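Local coordinates for protein rhodopsin (PDB 2Z73) that detects light in squid vision, using isomerisation of bound 11-cis-retinal to drive G-protein signalling that activates phospholipase C, at residues 12-17 with 177-182; 21-26 with 181-186; 128-133 with 213-218. All blocks are in the same frame, centred on the assembly; numbering follows the deposited sequence.

Contact 1: residues 12-17 with 177-182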
loop_
_atom_site.group_PDB
_atom_site.type_symbol
_atom_site.label_atom_id
_atom_site.label_comp_id
_atom_site.label_asym_id
_atom_site.label_seq_id
_atom_site.Cartn_x
_atom_site.Cartn_y
_atom_site.Cartn_z
ATOM N N TRP A 12 -31.531 -10.609 -2.484
ATOM C CA TRP A 12 -30.133 -10.766 -2.833
ATOM C C TRP A 12 -29.881 -11.339 -4.224
ATOM O O TRP A 12 -28.748 -11.313 -4.704
ATOM C CB TRP A 12 -29.458 -11.677 -1.799
ATOM C CG TRP A 12 -30.196 -12.982 -1.638
ATOM C CD1 TRP A 12 -31.191 -13.254 -0.740
ATOM C CD2 TRP A 12 -30.101 -14.131 -2.489
ATOM N NE1 TRP A 12 -31.731 -14.499 -0.986
ATOM C CE2 TRP A 12 -31.080 -15.058 -2.055
ATOM C CE3 TRP A 12 -29.290 -14.465 -3.582
ATOM C CZ2 TRP A 12 -31.270 -16.296 -2.677
ATOM C CZ3 TRP A 12 -29.482 -15.700 -4.205
ATOM C CH2 TRP A 12 -30.466 -16.599 -3.749
ATOM N N TYR A 13 -30.919 -11.856 -4.871
ATOM C CA TYR A 13 -30.740 -12.479 -6.179
ATOM C C TYR A 13 -30.063 -11.667 -7.255
ATOM O O TYR A 13 -30.508 -10.577 -7.606
ATOM C CB TYR A 13 -32.061 -12.974 -6.755
ATOM C CG TYR A 13 -31.865 -13.722 -8.058
ATOM C CD1 TYR A 13 -32.306 -13.188 -9.265
ATOM C CD2 TYR A 13 -31.226 -14.958 -8.081
ATOM C CE1 TYR A 13 -32.116 -13.870 -10.467
ATOM C CE2 TYR A 13 -31.029 -15.648 -9.266
ATOM C CZ TYR A 13 -31.479 -15.096 -10.458
ATOM O OH TYR A 13 -31.295 -15.768 -11.649
ATOM N N ASN A 14 -28.989 -12.226 -7.795
ATOM C CA ASN A 14 -28.270 -11.575 -8.864
ATOM C C ASN A 14 -28.329 -12.465 -10.101
ATOM O O ASN A 14 -27.880 -13.607 -10.088
ATOM C CB ASN A 14 -26.817 -11.325 -8.468
ATOM C CG ASN A 14 -26.133 -10.362 -9.402
ATOM O OD1 ASN A 14 -26.134 -10.551 -10.622
ATOM N ND2 ASN A 14 -25.551 -9.315 -8.842
ATOM N N PRO A 15 -28.893 -11.947 -11.192
ATOM C CA PRO A 15 -28.994 -12.729 -12.421
ATOM C C PRO A 15 -27.662 -13.036 -13.090
ATOM O O PRO A 15 -27.589 -13.924 -13.936
ATOM C CB PRO A 15 -29.893 -11.860 -13.296
ATOM C CG PRO A 15 -29.516 -10.475 -12.872
ATOM C CD PRO A 15 -29.497 -10.616 -11.368
ATOM N N SER A 16 -26.610 -12.318 -12.701
ATOM C CA SER A 16 -25.280 -12.494 -13.297
ATOM C C SER A 16 -24.323 -13.338 -12.469
ATOM O O SER A 16 -23.481 -14.052 -13.015
ATOM C CB SER A 16 -24.610 -11.135 -13.511
ATOM O OG SER A 16 -25.434 -10.233 -14.225
ATOM N N ILE A 17 -24.453 -13.244 -11.149
ATOM C CA ILE A 17 -23.560 -13.927 -10.228
ATOM C C ILE A 17 -24.335 -14.760 -9.210
ATOM O O ILE A 17 -25.325 -14.295 -8.650
ATOM C CB ILE A 17 -22.704 -12.858 -9.501
ATOM C CG1 ILE A 17 -22.004 -11.984 -10.553
ATOM C CG2 ILE A 17 -21.713 -13.518 -8.526
ATOM C CD1 ILE A 17 -21.436 -10.692 -10.034
ATOM N N TYR A 177 -13.670 -15.307 -7.524
ATOM C CA TYR A 177 -13.961 -13.926 -7.209
ATOM C C TYR A 177 -15.465 -13.769 -7.337
ATOM O O TYR A 177 -16.029 -13.920 -8.415
ATOM C CB TYR A 177 -13.236 -13.001 -8.181
ATOM C CG TYR A 177 -11.780 -12.809 -7.844
ATOM C CD1 TYR A 177 -11.411 -12.235 -6.629
ATOM C CD2 TYR A 177 -10.771 -13.171 -8.741
ATOM C CE1 TYR A 177 -10.075 -12.013 -6.310
ATOM C CE2 TYR A 177 -9.416 -12.953 -8.427
ATOM C CZ TYR A 177 -9.083 -12.366 -7.206
ATOM O OH TYR A 177 -7.778 -12.092 -6.875
ATOM N N THR A 178 -16.119 -13.478 -6.227
ATOM C CA THR A 178 -17.557 -13.335 -6.252
ATOM C C THR A 178 -17.995 -12.250 -5.282
ATOM O O THR A 178 -17.153 -11.553 -4.712
ATOM C CB THR A 178 -18.219 -14.693 -5.891
ATOM O OG1 THR A 178 -19.633 -14.526 -5.774
ATOM C CG2 THR A 178 -17.653 -15.234 -4.594
ATOM N N LEU A 179 -19.303 -12.095 -5.108
ATOM C CA LEU A 179 -19.833 -11.085 -4.199
ATOM C C LEU A 179 -19.631 -11.468 -2.722
ATOM O O LEU A 179 -19.471 -12.639 -2.383
ATOM C CB LEU A 179 -21.319 -10.887 -4.479
ATOM C CG LEU A 179 -21.680 -10.614 -5.945
ATOM C CD1 LEU A 179 -23.111 -11.090 -6.206
ATOM C CD2 LEU A 179 -21.515 -9.127 -6.282
ATOM N N GLU A 180 -19.625 -10.466 -1.851
ATOM C CA GLU A 180 -19.474 -10.693 -0.421
ATOM C C GLU A 180 -20.372 -9.708 0.322
ATOM O O GLU A 180 -21.005 -8.850 -0.297
ATOM C CB GLU A 180 -18.009 -10.508 0.017
ATOM C CG GLU A 180 -17.535 -9.063 0.124
ATOM C CD GLU A 180 -16.096 -8.972 0.581
ATOM O OE1 GLU A 180 -15.697 -9.813 1.408
ATOM O OE2 GLU A 180 -15.364 -8.055 0.127
ATOM N N GLY A 181 -20.436 -9.851 1.643
ATOM C CA GLY A 181 -21.243 -8.962 2.457
ATOM C C GLY A 181 -22.593 -8.558 1.900
ATOM O O GLY A 181 -23.448 -9.408 1.659
ATOM N N VAL A 182 -22.798 -7.261 1.702
ATOM C CA VAL A 182 -24.071 -6.772 1.190
ATOM C C VAL A 182 -24.221 -6.994 -0.313
ATOM O O VAL A 182 -25.192 -6.543 -0.924
ATOM C CB VAL A 182 -24.263 -5.292 1.505
ATOM C CG1 VAL A 182 -24.360 -5.094 3.007
ATOM C CG2 VAL A 182 -23.109 -4.493 0.939
#
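The extracellular cap of this opsin, where the N-terminal tail lies against the second extracellular loop, brings Ile17 up to Leu179 and Thr178 on the short strand 177-179. The chains stay well separated, the nearest CA atoms being those of Ile17 and Thr178 at 7.2 Å, and no hydrogen bond joins the two segments; side chains bridge the gap. Two branches of Ile17 share the work. With CG1 placed beside the backbone N (chi1 -55°), CG2 swings out anti to that N and meets Leu179 CD1 at 3.6 Å, while the other arm ends with Ile17 CD1 4.1 Å from Leu179 CD2. The two aliphatic chains thus pass each other at a slant, and both arms of Ile17 touch the isobutyl group. Ile17 CG2 also lies 3.6 Å from Thr178 OG1, a van der Waals approach to the hydroxyl oxygen. Asn14 adds its amide nitrogen: ND2 comes within 4.0 Å of Leu179 CD1, the two side chains crossing nearly at right angles. Its own polar atoms are engaged with backbone. Asn14 OD1 accepts from Ser16 N at 2.8 Å, in the carbonyl plane, and from Ile17 N at 3.2 Å, that donor standing 60° above the plane. The first bond closes an Asx turn, and the two bonds hold the amide's rotation and probably help turn the tail so that Ile17 points to the loop. Asn14 ND2 gives a hydrogen bond to Trp101 O. Ile17 also touches Phe105 and Cys108 of helix 104-138, whereas Leu179 touches Cys186 of strand 186-188, the antiparallel partner of strand 177-179; the tail therefore lies against both the loop hairpin and the extracellular end of helix 104-138.

Contact 2: residues 21-26 with 181-186. With RET (retinal), chain D.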
loop_
_atom_site.group_PDB
_atom_site.type_symbol
_atom_site.label_atom_id
_atom_site.label_comp_id
_atom_site.label_asym_id
_atom_site.label_seq_id
_atom_site.Cartn_x
_atom_site.Cartn_y
_atom_site.Cartn_z
ATOM N N PRO A 21 -24.818 -19.273 -0.653
ATOM C CA PRO A 21 -25.918 -19.479 0.290
ATOM C C PRO A 21 -25.722 -18.724 1.599
ATOM O O PRO A 21 -26.672 -18.202 2.180
ATOM C CB PRO A 21 -25.909 -20.984 0.488
ATOM C CG PRO A 21 -25.494 -21.478 -0.848
ATOM C CD PRO A 21 -24.352 -20.565 -1.190
ATOM N N HIS A 22 -24.478 -18.665 2.057
ATOM C CA HIS A 22 -24.176 -17.985 3.301
ATOM C C HIS A 22 -24.666 -16.551 3.375
ATOM O O HIS A 22 -25.183 -16.127 4.407
ATOM C CB HIS A 22 -22.682 -17.993 3.582
ATOM C CG HIS A 22 -22.308 -17.126 4.736
ATOM N ND1 HIS A 22 -22.900 -17.251 5.973
ATOM C CD2 HIS A 22 -21.449 -16.084 4.833
ATOM C CE1 HIS A 22 -22.423 -16.325 6.784
ATOM N NE2 HIS A 22 -21.540 -15.604 6.117
ATOM N N TRP A 23 -24.501 -15.796 2.297
ATOM C CA TRP A 23 -24.937 -14.398 2.302
ATOM C C TRP A 23 -26.439 -14.281 2.080
ATOM O O TRP A 23 -27.036 -13.235 2.303
ATOM C CB TRP A 23 -24.199 -13.601 1.213
ATOM C CG TRP A 23 -22.695 -13.626 1.325
ATOM C CD1 TRP A 23 -21.822 -14.171 0.434
ATOM C CD2 TRP A 23 -21.894 -13.087 2.386
ATOM N NE1 TRP A 23 -20.532 -14.009 0.868
ATOM C CE2 TRP A 23 -20.549 -13.347 2.065
ATOM C CE3 TRP A 23 -22.186 -12.413 3.576
ATOM C CZ2 TRP A 23 -19.490 -12.956 2.891
ATOM C CZ3 TRP A 23 -21.135 -12.024 4.403
ATOM C CH2 TRP A 23 -19.801 -12.298 4.054
ATOM N N ARG A 24 -27.048 -15.378 1.658
ATOM C CA ARG A 24 -28.472 -15.411 1.362
ATOM C C ARG A 24 -29.391 -15.558 2.557
ATOM O O ARG A 24 -30.571 -15.241 2.471
ATOM C CB ARG A 24 -28.730 -16.538 0.365
ATOM C CG ARG A 24 -28.035 -16.289 -0.955
ATOM C CD ARG A 24 -27.569 -17.545 -1.642
ATOM N NE ARG A 24 -28.657 -18.429 -2.040
ATOM C CZ ARG A 24 -28.564 -19.321 -3.027
ATOM N NH1 ARG A 24 -27.435 -19.443 -3.723
ATOM N NH2 ARG A 24 -29.598 -20.110 -3.305
ATOM N N GLU A 25 -28.869 -16.032 3.677
ATOM C CA GLU A 25 -29.716 -16.223 4.838
ATOM C C GLU A 25 -29.951 -14.950 5.645
ATOM O O GLU A 25 -30.785 -14.924 6.548
ATOM C CB GLU A 25 -29.120 -17.303 5.741
ATOM C CG GLU A 25 -28.018 -16.808 6.631
ATOM C CD GLU A 25 -27.289 -17.934 7.303
ATOM O OE1 GLU A 25 -26.802 -17.728 8.435
ATOM O OE2 GLU A 25 -27.193 -19.022 6.702
ATOM N N PHE A 26 -29.240 -13.885 5.317
ATOM C CA PHE A 26 -29.390 -12.651 6.068
ATOM C C PHE A 26 -30.452 -11.724 5.529
ATOM O O PHE A 26 -30.853 -11.826 4.373
ATOM C CB PHE A 26 -28.054 -11.912 6.127
ATOM C CG PHE A 26 -26.951 -12.732 6.722
ATOM C CD1 PHE A 26 -26.848 -12.901 8.101
ATOM C CD2 PHE A 26 -26.024 -13.367 5.901
ATOM C CE1 PHE A 26 -25.839 -13.688 8.649
ATOM C CE2 PHE A 26 -25.014 -14.155 6.448
ATOM C CZ PHE A 26 -24.924 -14.315 7.827
ATOM N N GLY A 181 -20.436 -9.851 1.643
ATOM C CA GLY A 181 -21.243 -8.962 2.457
ATOM C C GLY A 181 -22.593 -8.558 1.900
ATOM O O GLY A 181 -23.448 -9.408 1.659
ATOM N N VAL A 182 -22.798 -7.261 1.702
ATOM C CA VAL A 182 -24.071 -6.772 1.190
ATOM C C VAL A 182 -24.221 -6.994 -0.313
ATOM O O VAL A 182 -25.192 -6.543 -0.924
ATOM C CB VAL A 182 -24.263 -5.292 1.505
ATOM C CG1 VAL A 182 -24.360 -5.094 3.007
ATOM C CG2 VAL A 182 -23.109 -4.493 0.939
ATOM N N LEU A 183 -23.238 -7.673 -0.905
ATOM C CA LEU A 183 -23.286 -8.004 -2.319
ATOM C C LEU A 183 -23.194 -6.837 -3.302
ATOM O O LEU A 183 -23.876 -6.838 -4.316
ATOM C CB LEU A 183 -24.571 -8.780 -2.579
ATOM C CG LEU A 183 -24.816 -9.870 -1.539
ATOM C CD1 LEU A 183 -26.120 -10.598 -1.838
ATOM C CD2 LEU A 183 -23.643 -10.844 -1.542
ATOM N N CYS A 184 -22.360 -5.843 -3.008
ATOM C CA CYS A 184 -22.214 -4.696 -3.899
ATOM C C CYS A 184 -20.765 -4.433 -4.252
ATOM O O CYS A 184 -20.401 -3.352 -4.698
ATOM C CB CYS A 184 -22.855 -3.447 -3.300
ATOM S SG CYS A 184 -24.644 -3.496 -3.435
ATOM N N ASN A 185 -19.934 -5.431 -4.013
ATOM C CA ASN A 185 -18.537 -5.344 -4.380
ATOM C C ASN A 185 -18.088 -6.791 -4.432
ATOM O O ASN A 185 -18.794 -7.684 -3.959
ATOM C CB ASN A 185 -17.714 -4.505 -3.388
ATOM C CG ASN A 185 -17.397 -5.234 -2.108
ATOM O OD1 ASN A 185 -18.151 -5.157 -1.139
ATOM N ND2 ASN A 185 -16.269 -5.952 -2.092
ATOM N N CYS A 186 -16.941 -7.039 -5.039
ATOM C CA CYS A 186 -16.478 -8.402 -5.166
ATOM C C CYS A 186 -15.154 -8.622 -4.466
ATOM O O CYS A 186 -14.496 -7.677 -4.059
ATOM C CB CYS A 186 -16.409 -8.762 -6.663
ATOM S SG CYS A 186 -18.085 -9.087 -7.333
HETATM C C1 RET D . -5.277 -10.994 2.261
HETATM C C2 RET D . -4.508 -10.575 3.546
HETATM C C3 RET D . -4.204 -9.092 3.677
HETATM C C4 RET D . -3.533 -8.510 2.421
HETATM C C5 RET D . -4.242 -8.913 1.127
HETATM C C6 RET D . -5.037 -10.027 1.031
HETATM C C7 RET D . -5.750 -10.411 -0.258
HETATM C C8 RET D . -6.847 -9.723 -0.800
HETATM C C9 RET D . -7.604 -9.901 -2.047
HETATM C C10 RET D . -8.582 -8.999 -2.199
HETATM C C11 RET D . -9.509 -8.769 -3.285
HETATM C C12 RET D . -10.491 -7.819 -3.367
HETATM C C13 RET D . -11.069 -6.796 -2.412
HETATM C C14 RET D . -12.014 -5.910 -2.851
HETATM C C15 RET D . -12.636 -4.901 -1.986
HETATM C C16 RET D . -4.897 -12.429 1.897
HETATM C C17 RET D . -6.784 -11.050 2.676
HETATM C C18 RET D . -3.930 -7.917 0.041
HETATM C C19 RET D . -7.227 -10.988 -3.033
HETATM C C20 RET D . -10.542 -6.821 -0.960
#
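The N and CA of Gly181 lie over one face of the Trp23 indole, and this CH-pi contact dominates the meeting. Gly181 CA sits 3.8 Å from the centroid of the six-membered ring, only 19° off the ring normal, while Gly181 N comes within 3.5 Å of Trp23 CZ2. These backbone atoms make the contact themselves, and the residue's positive phi by itself favours glycine. From the opposite face of the indole, His22 CD2 stands 3.8 Å above the ring plane, over its centre, so Trp23 is sandwiched between its own neighbour and the loop. The apolar part of the contact is smaller: Leu183 CD2 reaches Trp23 CB at 3.9 Å, approaching obliquely near the root of the side chain. Trp23 CG stands anti to its carbonyl carbon (chi1 -57°), which carries the indole out over Gly181. No hydrogen bond crosses the contact; those nearby lie within a segment or go to neighbouring residues. Arg24 N to Pro21 O, 2.9 Å, holds the single weakly bonded turn that carries Trp23. In the loop, Asn185 ND2 donates to Cys186 O at 3.2 Å, from 52° above the carbonyl plane; it also gives a hydrogen bond to Glu180 OE2, while Asn185 OD1 accepts from Gln298 NE2, so both ends of the amide are held. The loop also meets the chromophore: Cys186 O lies 3.3 Å from C14 of retinal, and Asn185 ND2 3.8 Å from its C15. Asn185 also touches Lys305, the chromophore's attachment point. With Cys186 tied to Cys108 by the disulfide, the arrangement is that of the rhodopsin second extracellular loop, a hairpin lid over the retinal pocket, here overlain in turn by the N-terminal tail.

Contact 3: residues 128-133 with 213-218. With BOG (octyl beta-D-glucopyranoside), chain C.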
loop_
_atom_site.group_PDB
_atom_site.type_symbol
_atom_site.label_atom_id
_atom_site.label_comp_id
_atom_site.label_asym_id
_atom_site.label_seq_id
_atom_site.Cartn_x
_atom_site.Cartn_y
_atom_site.Cartn_z
ATOM N N MET A 128 10.192 -3.897 -1.448
ATOM C CA MET A 128 11.321 -3.413 -2.234
ATOM C C MET A 128 11.850 -2.115 -1.636
ATOM O O MET A 128 13.049 -1.817 -1.711
ATOM C CB MET A 128 10.911 -3.145 -3.681
ATOM C CG MET A 128 10.378 -4.346 -4.415
ATOM S SD MET A 128 11.487 -5.749 -4.257
ATOM C CE MET A 128 10.312 -7.020 -3.838
ATOM N N ILE A 129 10.951 -1.329 -1.051
ATOM C CA ILE A 129 11.356 -0.074 -0.455
ATOM C C ILE A 129 12.102 -0.348 0.838
ATOM O O ILE A 129 13.057 0.354 1.173
ATOM C CB ILE A 129 10.155 0.828 -0.144
ATOM C CG1 ILE A 129 9.433 1.199 -1.439
ATOM C CG2 ILE A 129 10.633 2.092 0.575
ATOM C CD1 ILE A 129 8.160 2.018 -1.231
ATOM N N SER A 130 11.668 -1.375 1.561
ATOM C CA SER A 130 12.300 -1.738 2.822
ATOM C C SER A 130 13.703 -2.274 2.559
ATOM O O SER A 130 14.583 -2.192 3.420
ATOM C CB SER A 130 11.478 -2.804 3.547
ATOM O OG SER A 130 11.548 -4.043 2.865
ATOM N N ILE A 131 13.905 -2.820 1.364
ATOM C CA ILE A 131 15.198 -3.363 0.985
ATOM C C ILE A 131 16.166 -2.228 0.695
ATOM O O ILE A 131 17.329 -2.253 1.110
ATOM C CB ILE A 131 15.071 -4.249 -0.251
ATOM C CG1 ILE A 131 14.192 -5.456 0.079
ATOM C CG2 ILE A 131 16.430 -4.690 -0.716
ATOM C CD1 ILE A 131 13.991 -6.400 -1.077
ATOM N N ASP A 132 15.679 -1.227 -0.032
ATOM C CA ASP A 132 16.498 -0.068 -0.360
ATOM C C ASP A 132 16.926 0.580 0.946
ATOM O O ASP A 132 18.081 0.961 1.103
ATOM C CB ASP A 132 15.704 0.923 -1.205
ATOM C CG ASP A 132 16.390 2.257 -1.327
ATOM O OD1 ASP A 132 15.929 3.222 -0.697
ATOM O OD2 ASP A 132 17.395 2.333 -2.050
ATOM N N ARG A 133 15.983 0.698 1.876
ATOM C CA ARG A 133 16.268 1.293 3.172
ATOM C C ARG A 133 17.395 0.533 3.875
ATOM O O ARG A 133 18.291 1.138 4.465
ATOM C CB ARG A 133 15.013 1.299 4.040
ATOM C CG ARG A 133 13.930 2.274 3.588
ATOM C CD ARG A 133 14.427 3.713 3.526
ATOM N NE ARG A 133 15.274 3.938 2.352
ATOM C CZ ARG A 133 16.017 5.023 2.142
ATOM N NH1 ARG A 133 16.039 6.018 3.023
ATOM N NH2 ARG A 133 16.748 5.109 1.046
ATOM N N ILE A 213 5.941 -9.469 4.120
ATOM C CA ILE A 213 6.036 -9.079 5.515
ATOM C C ILE A 213 7.400 -9.497 6.058
ATOM O O ILE A 213 8.084 -8.714 6.716
ATOM C CB ILE A 213 4.933 -9.733 6.353
ATOM C CG1 ILE A 213 3.580 -9.108 5.990
ATOM C CG2 ILE A 213 5.256 -9.590 7.823
ATOM C CD1 ILE A 213 2.428 -9.504 6.894
ATOM N N LEU A 214 7.797 -10.732 5.770
ATOM C CA LEU A 214 9.085 -11.237 6.228
ATOM C C LEU A 214 10.208 -10.344 5.717
ATOM O O LEU A 214 11.121 -9.981 6.463
ATOM C CB LEU A 214 9.289 -12.673 5.749
ATOM C CG LEU A 214 8.354 -13.710 6.383
ATOM C CD1 LEU A 214 8.520 -15.055 5.685
ATOM C CD2 LEU A 214 8.662 -13.835 7.868
ATOM N N ILE A 215 10.139 -9.991 4.439
ATOM C CA ILE A 215 11.144 -9.117 3.848
ATOM C C ILE A 215 11.148 -7.812 4.640
ATOM O O ILE A 215 12.201 -7.313 5.027
ATOM C CB ILE A 215 10.820 -8.822 2.375
ATOM C CG1 ILE A 215 10.882 -10.113 1.564
ATOM C CG2 ILE A 215 11.803 -7.825 1.816
ATOM C CD1 ILE A 215 10.532 -9.933 0.101
ATOM N N ILE A 216 9.963 -7.266 4.882
ATOM C CA ILE A 216 9.847 -6.029 5.641
ATOM C C ILE A 216 10.566 -6.156 6.988
ATOM O O ILE A 216 11.584 -5.505 7.206
ATOM C CB ILE A 216 8.358 -5.661 5.874
ATOM C CG1 ILE A 216 7.730 -5.207 4.555
ATOM C CG2 ILE A 216 8.244 -4.570 6.918
ATOM C CD1 ILE A 216 6.222 -5.212 4.559
ATOM N N PHE A 217 10.046 -7.003 7.875
ATOM C CA PHE A 217 10.641 -7.211 9.199
ATOM C C PHE A 217 12.138 -7.504 9.150
ATOM O O PHE A 217 12.909 -6.961 9.953
ATOM C CB PHE A 217 9.915 -8.345 9.950
ATOM C CG PHE A 217 10.639 -8.819 11.196
ATOM C CD1 PHE A 217 11.617 -9.808 11.121
ATOM C CD2 PHE A 217 10.347 -8.267 12.440
ATOM C CE1 PHE A 217 12.294 -10.243 12.261
ATOM C CE2 PHE A 217 11.023 -8.700 13.588
ATOM C CZ PHE A 217 11.997 -9.690 13.493
ATOM N N PHE A 218 12.545 -8.363 8.220
ATOM C CA PHE A 218 13.952 -8.722 8.069
ATOM C C PHE A 218 14.800 -7.510 7.722
ATOM O O PHE A 218 15.974 -7.458 8.060
ATOM C CB PHE A 218 14.113 -9.791 6.982
ATOM C CG PHE A 218 15.547 -10.088 6.620
ATOM C CD1 PHE A 218 16.243 -9.266 5.740
ATOM C CD2 PHE A 218 16.200 -11.192 7.161
ATOM C CE1 PHE A 218 17.564 -9.539 5.405
ATOM C CE2 PHE A 218 17.520 -11.473 6.833
ATOM C CZ PHE A 218 18.203 -10.647 5.954
HETATM C C1 BOG C . 17.113 9.821 -1.641
HETATM O O1 BOG C . 16.482 8.806 -0.987
HETATM C C2 BOG C . 17.036 10.912 -0.604
HETATM O O2 BOG C . 15.649 11.282 -0.247
HETATM C C3 BOG C . 17.730 11.999 -1.291
HETATM O O3 BOG C . 17.681 13.001 -0.342
HETATM C C4 BOG C . 19.202 11.550 -1.665
HETATM O O4 BOG C . 19.874 12.582 -2.316
HETATM C C5 BOG C . 19.221 10.474 -2.666
HETATM O O5 BOG C . 18.532 9.432 -1.986
HETATM C C6 BOG C . 20.694 10.011 -3.033
HETATM O O6 BOG C . 20.629 8.907 -4.085
HETATM C "C1'" BOG C . 15.735 8.264 -2.040
HETATM C "C2'" BOG C . 15.338 6.997 -1.469
HETATM C "C3'" BOG C . 13.854 7.060 -1.586
HETATM C "C4'" BOG C . 13.468 6.410 -0.382
HETATM C "C5'" BOG C . 12.027 6.121 -0.583
HETATM C "C6'" BOG C . 11.556 6.126 0.767
HETATM C "C7'" BOG C . 10.110 5.914 0.567
HETATM C "C8'" BOG C . 9.573 6.543 1.730
#
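Ile131 and Ile215 supply the apolar contact, their side chains meeting at a slant: Ile215 CG2 sits 3.8 Å from Ile131 CG1 and 3.9 Å from Ile131 CD1. Met155 of helix 149-167 touches Ile131 as well. Ser130 packs closer to backbone, its OG 3.8 Å from Ile216 CA. Placed between its own backbone N and carbonyl carbon (chi1 70°), that hydroxyl also hydrogen-bonds to Ala127 O, one turn back, so it is satisfied within its helix. The axes of the two short segments approach to 8.6 Å at 20°, nearly parallel, with small Ser130 and Ile216 the closest CA pair, where transmembrane helices 3 and 5 run side by side. Directly after Ile131 begins the Asp-Arg-Tyr motif of rhodopsin-family receptors, and there the chemistry is ionic. Arg133 NH2 meets the syn side of Asp132 OD1 at 2.7 Å in a salt bridge, while Arg133 NH1 pairs with Glu256 of helix 246-286. A leucine in place of Arg133 would probably leave Asp132 and Glu256 without their shared positive mate and lose the tie between helices 104-138 and 246-286. A detergent tail, that of octyl glucoside, lies over one guanidinium face, its C4' 3.8 Å from Arg133 CZ.

How the contacts relate
Contacts 1 and 2 are neighbours, their centres about 6 Å apart, and both lay the N-terminal tail against the second extracellular loop, sharing Gly181 and Val182; Trp12 CB, from contact 1, packs on Leu183 CD1 of contact 2 at 3.5 Å. Contact 3 lies on the other side of the chain's centre, about 37 Å from either between centres, and joins two transmembrane helices. The touching residues of contact 2 are all buried and those of contact 1 largely so, whereas contact 3 is partly buried. Branched aliphatic chains meet in contacts 1 and 3, an indole face and glycine in contact 2; in contact 3 charge pairing lies on one helix itself, beside the apolar touch.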